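Local atomic coordinates of protein (hdlp (histone deacetylase-like protein)) (Aquifex aeolicus, PDB entry 1C3P), a protein that probably acts as a zinc-dependent deacetylase of the histone deacetylase family, with an alpha/beta fold of the arginase type. Residues K2-K14 with I41-T53. Numbering follows the deposited sequence.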
# COMPACT_ATOMS: atom_id res chain seq x y z
N LYS A 2 -14.48 5.85 -20.30
CA LYS A 2 -13.57 5.29 -19.26
C LYS A 2 -14.33 5.02 -17.97
O LYS A 2 -14.83 5.95 -17.34
CB LYS A 2 -12.43 6.28 -18.98
N LYS A 3 -14.43 3.76 -17.58
CA LYS A 3 -15.13 3.39 -16.35
C LYS A 3 -14.15 3.37 -15.19
O LYS A 3 -12.95 3.17 -15.39
CB LYS A 3 -15.76 2.00 -16.48
CG LYS A 3 -16.78 1.85 -17.61
CD LYS A 3 -17.27 0.41 -17.69
CE LYS A 3 -18.23 0.21 -18.86
NZ LYS A 3 -18.64 -1.22 -19.03
N VAL A 4 -14.66 3.56 -13.98
CA VAL A 4 -13.85 3.56 -12.77
C VAL A 4 -14.29 2.35 -11.99
O VAL A 4 -15.48 2.17 -11.72
CB VAL A 4 -14.09 4.82 -11.92
CG1 VAL A 4 -13.16 4.81 -10.69
CG2 VAL A 4 -13.85 6.06 -12.75
N LYS A 5 -13.33 1.52 -11.62
CA LYS A 5 -13.64 0.27 -10.93
C LYS A 5 -12.91 0.07 -9.61
O LYS A 5 -11.77 0.49 -9.44
CB LYS A 5 -13.25 -0.89 -11.85
CG LYS A 5 -13.92 -0.89 -13.23
CD LYS A 5 -15.43 -1.14 -13.10
CE LYS A 5 -16.08 -1.29 -14.48
NZ LYS A 5 -17.56 -1.49 -14.36
N LEU A 6 -13.58 -0.63 -8.70
CA LEU A 6 -12.97 -0.97 -7.42
C LEU A 6 -12.90 -2.50 -7.40
O LEU A 6 -13.90 -3.17 -7.62
CB LEU A 6 -13.84 -0.47 -6.27
CG LEU A 6 -13.21 -0.56 -4.87
CD1 LEU A 6 -14.25 -0.17 -3.84
CD2 LEU A 6 -12.71 -1.96 -4.57
N ILE A 7 -11.71 -3.06 -7.17
CA ILE A 7 -11.57 -4.51 -7.15
C ILE A 7 -11.64 -4.97 -5.70
O ILE A 7 -10.85 -4.52 -4.87
CB ILE A 7 -10.22 -4.97 -7.73
CG1 ILE A 7 -9.98 -4.25 -9.06
CG2 ILE A 7 -10.25 -6.48 -8.02
CD1 ILE A 7 -8.78 -4.71 -9.76
N GLY A 8 -12.58 -5.85 -5.38
CA GLY A 8 -12.68 -6.33 -4.02
C GLY A 8 -13.71 -7.43 -3.81
O GLY A 8 -14.38 -7.87 -4.75
N THR A 9 -13.80 -7.88 -2.56
CA THR A 9 -14.74 -8.91 -2.16
C THR A 9 -14.82 -8.92 -0.65
O THR A 9 -13.86 -8.57 0.03
CB THR A 9 -14.30 -10.32 -2.60
OG1 THR A 9 -15.16 -11.29 -1.97
CG2 THR A 9 -12.87 -10.60 -2.17
N LEU A 10 -15.98 -9.30 -0.11
CA LEU A 10 -16.11 -9.36 1.35
C LEU A 10 -15.38 -10.57 1.93
O LEU A 10 -15.20 -10.67 3.14
CB LEU A 10 -17.59 -9.40 1.77
CG LEU A 10 -18.43 -8.13 1.61
CD1 LEU A 10 -17.77 -7.00 2.38
CD2 LEU A 10 -18.55 -7.75 0.15
N ASP A 11 -14.95 -11.48 1.05
CA ASP A 11 -14.25 -12.69 1.47
C ASP A 11 -12.95 -12.44 2.22
O ASP A 11 -12.51 -13.29 3.00
CB ASP A 11 -13.98 -13.60 0.26
CG ASP A 11 -15.26 -14.05 -0.42
OD1 ASP A 11 -16.20 -14.42 0.31
OD2 ASP A 11 -15.32 -14.05 -1.66
N TYR A 12 -12.31 -11.28 1.98
CA TYR A 12 -11.08 -10.98 2.69
C TYR A 12 -11.34 -11.06 4.20
O TYR A 12 -10.44 -11.37 4.99
CB TYR A 12 -10.56 -9.58 2.33
CG TYR A 12 -10.00 -9.46 0.93
CD1 TYR A 12 -10.60 -8.62 -0.02
CD2 TYR A 12 -8.85 -10.16 0.55
CE1 TYR A 12 -10.07 -8.48 -1.30
CE2 TYR A 12 -8.31 -10.03 -0.72
CZ TYR A 12 -8.92 -9.19 -1.64
OH TYR A 12 -8.36 -9.03 -2.90
N GLY A 13 -12.59 -10.80 4.59
CA GLY A 13 -12.97 -10.84 6.00
C GLY A 13 -12.74 -12.17 6.69
O GLY A 13 -12.65 -12.21 7.91
N LYS A 14 -12.65 -13.25 5.91
CA LYS A 14 -12.43 -14.58 6.46
C LYS A 14 -10.97 -15.02 6.48
O LYS A 14 -10.66 -16.14 6.91
CB LYS A 14 -13.25 -15.63 5.69
CG LYS A 14 -14.73 -15.69 6.06
CD LYS A 14 -14.98 -16.17 7.51
CE LYS A 14 -14.60 -17.64 7.75
NZ LYS A 14 -13.14 -17.94 7.59
N ILE A 41 -21.01 3.68 -3.50
CA ILE A 41 -20.60 2.71 -4.50
C ILE A 41 -21.78 1.90 -5.05
O ILE A 41 -22.70 1.54 -4.32
CB ILE A 41 -19.52 1.74 -3.92
CG1 ILE A 41 -19.00 0.85 -5.04
CG2 ILE A 41 -20.09 0.90 -2.80
CD1 ILE A 41 -18.40 1.61 -6.16
N ASP A 42 -21.75 1.62 -6.36
CA ASP A 42 -22.81 0.84 -7.00
C ASP A 42 -22.23 -0.49 -7.49
O ASP A 42 -21.06 -0.56 -7.83
CB ASP A 42 -23.40 1.61 -8.18
CG ASP A 42 -23.94 2.96 -7.78
OD1 ASP A 42 -24.75 3.00 -6.83
OD2 ASP A 42 -23.56 3.97 -8.41
N GLU A 43 -23.07 -1.52 -7.55
CA GLU A 43 -22.64 -2.85 -7.99
C GLU A 43 -21.82 -2.92 -9.27
O GLU A 43 -20.85 -3.67 -9.36
CB GLU A 43 -23.84 -3.78 -8.19
CG GLU A 43 -24.52 -4.24 -6.92
CD GLU A 43 -25.56 -5.31 -7.21
OE1 GLU A 43 -25.18 -6.36 -7.77
OE2 GLU A 43 -26.74 -5.12 -6.88
N LYS A 44 -22.21 -2.14 -10.26
CA LYS A 44 -21.51 -2.19 -11.53
C LYS A 44 -20.12 -1.56 -11.53
O LYS A 44 -19.41 -1.62 -12.53
CB LYS A 44 -22.41 -1.62 -12.62
CG LYS A 44 -23.68 -2.49 -12.73
CD LYS A 44 -24.69 -2.03 -13.77
CE LYS A 44 -25.87 -2.99 -13.80
NZ LYS A 44 -26.91 -2.59 -14.78
N GLU A 45 -19.73 -0.98 -10.40
CA GLU A 45 -18.40 -0.36 -10.26
C GLU A 45 -17.47 -1.36 -9.58
O GLU A 45 -16.24 -1.19 -9.58
CB GLU A 45 -18.48 0.91 -9.38
CG GLU A 45 -19.19 2.10 -10.02
CD GLU A 45 -19.39 3.25 -9.05
OE1 GLU A 45 -20.05 3.05 -8.01
OE2 GLU A 45 -18.89 4.36 -9.32
N LEU A 46 -18.05 -2.41 -9.00
CA LEU A 46 -17.26 -3.41 -8.29
C LEU A 46 -16.91 -4.64 -9.10
O LEU A 46 -17.76 -5.26 -9.74
CB LEU A 46 -18.00 -3.83 -7.02
CG LEU A 46 -17.34 -4.88 -6.12
CD1 LEU A 46 -16.08 -4.29 -5.50
CD2 LEU A 46 -18.31 -5.31 -5.02
N ILE A 47 -15.63 -5.00 -9.10
CA ILE A 47 -15.19 -6.21 -9.79
C ILE A 47 -14.79 -7.18 -8.68
O ILE A 47 -13.99 -6.83 -7.80
CB ILE A 47 -13.96 -5.94 -10.71
CG1 ILE A 47 -14.39 -5.08 -11.90
CG2 ILE A 47 -13.37 -7.26 -11.22
CD1 ILE A 47 -15.37 -5.75 -12.84
N LYS A 48 -15.35 -8.39 -8.70
CA LYS A 48 -15.03 -9.37 -7.67
C LYS A 48 -13.60 -9.88 -7.84
O LYS A 48 -13.21 -10.30 -8.92
CB LYS A 48 -15.99 -10.57 -7.73
CG LYS A 48 -15.72 -11.64 -6.68
CD LYS A 48 -16.69 -12.81 -6.79
CE LYS A 48 -16.43 -13.85 -5.72
NZ LYS A 48 -16.59 -13.30 -4.34
N SER A 49 -12.84 -9.85 -6.76
CA SER A 49 -11.46 -10.32 -6.76
C SER A 49 -11.36 -11.79 -7.13
O SER A 49 -12.21 -12.60 -6.74
CB SER A 49 -10.83 -10.16 -5.38
OG SER A 49 -10.87 -8.81 -4.89
N ARG A 50 -10.31 -12.13 -7.87
CA ARG A 50 -10.05 -13.51 -8.25
C ARG A 50 -8.64 -13.86 -7.76
O ARG A 50 -7.80 -12.98 -7.57
CB ARG A 50 -10.06 -13.69 -9.78
CG ARG A 50 -8.85 -13.07 -10.52
CD ARG A 50 -8.91 -13.43 -11.99
NE ARG A 50 -7.90 -12.76 -12.82
CZ ARG A 50 -6.59 -12.95 -12.76
NH1 ARG A 50 -6.07 -13.81 -11.89
NH2 ARG A 50 -5.80 -12.29 -13.59
N PRO A 51 -8.38 -15.14 -7.51
CA PRO A 51 -7.04 -15.53 -7.06
C PRO A 51 -6.03 -15.35 -8.19
O PRO A 51 -6.38 -15.45 -9.37
CB PRO A 51 -7.21 -17.02 -6.75
CG PRO A 51 -8.69 -17.12 -6.38
CD PRO A 51 -9.27 -16.31 -7.51
N ALA A 52 -4.77 -15.05 -7.84
CA ALA A 52 -3.70 -14.97 -8.82
C ALA A 52 -3.48 -16.43 -9.24
O ALA A 52 -3.59 -17.33 -8.40
CB ALA A 52 -2.44 -14.41 -8.18
N THR A 53 -3.17 -16.68 -10.51
CA THR A 53 -2.92 -18.06 -10.94
C THR A 53 -1.49 -18.40 -10.57
O THR A 53 -0.70 -17.50 -10.28
CB THR A 53 -3.09 -18.23 -12.45
OG1 THR A 53 -2.11 -17.43 -13.14
CG2 THR A 53 -4.49 -17.80 -12.87
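Leu6 and Gly8 carry the pairing of strand 4-8 with strand 46-48, which run parallel with their axes 34° apart. Leu6 N donates to Glu45 O (2.9 Å) and Leu6 O receives Ile47 N, so both backbone polar groups of this buried residue are satisfied, the N-H by the end of the 3-10 turn and the carbonyl by strand 46-48. Gly8 N then bonds to Ile47 O at 3.0 Å. The last bond, Ser49 N to Gly8 O, is longer, at 3.2 Å, and its donor stands well above the carbonyl plane, which marks where the regular pairing gives way. At the other end Lys5, bent at chi2 (-67°), swings its ammonium across to the 3-10 turn that precedes strand 46-48, where NZ meets Lys44 O at 2.6 Å, nearly in line with the carbonyl, while CD passes over Glu45 O.

Where the strands end, a polar cluster closes the contact. Asp11 OD2 accepts from two donors on the same face of its carboxylate: Thr9 OG1, from well above the plane, and Lys48 NZ, nearly along the C-O bond in a 3.1 Å salt bridge. Lys48 is extended until chi4 (60°) turns its ammonium toward the carboxylate. Thr9 OG1 also accepts from Asp11 N, forming an ST turn, which ties the Asp11 backbone to the same hydroxyl that donates to its carboxylate. Ser49 OG sits 3.2 Å from Gly8 CA, and both it and Tyr12 OH are hydrogen-bonded to Ser109 OG.

The two strands and intervening helix 28-37 form a beta-alpha-beta unit at one margin of the parallel sheet of this arginase-like fold. Strand 46-48 is outermost, and 4-8 bonds on through Lys5 and Ile7 to strand 122-125. Ile7 and Ile47 pack on helix 98-118, whereas Leu6, on the opposite face, meets Lys35 of helix 28-37 and Trp310 of helix 299-314.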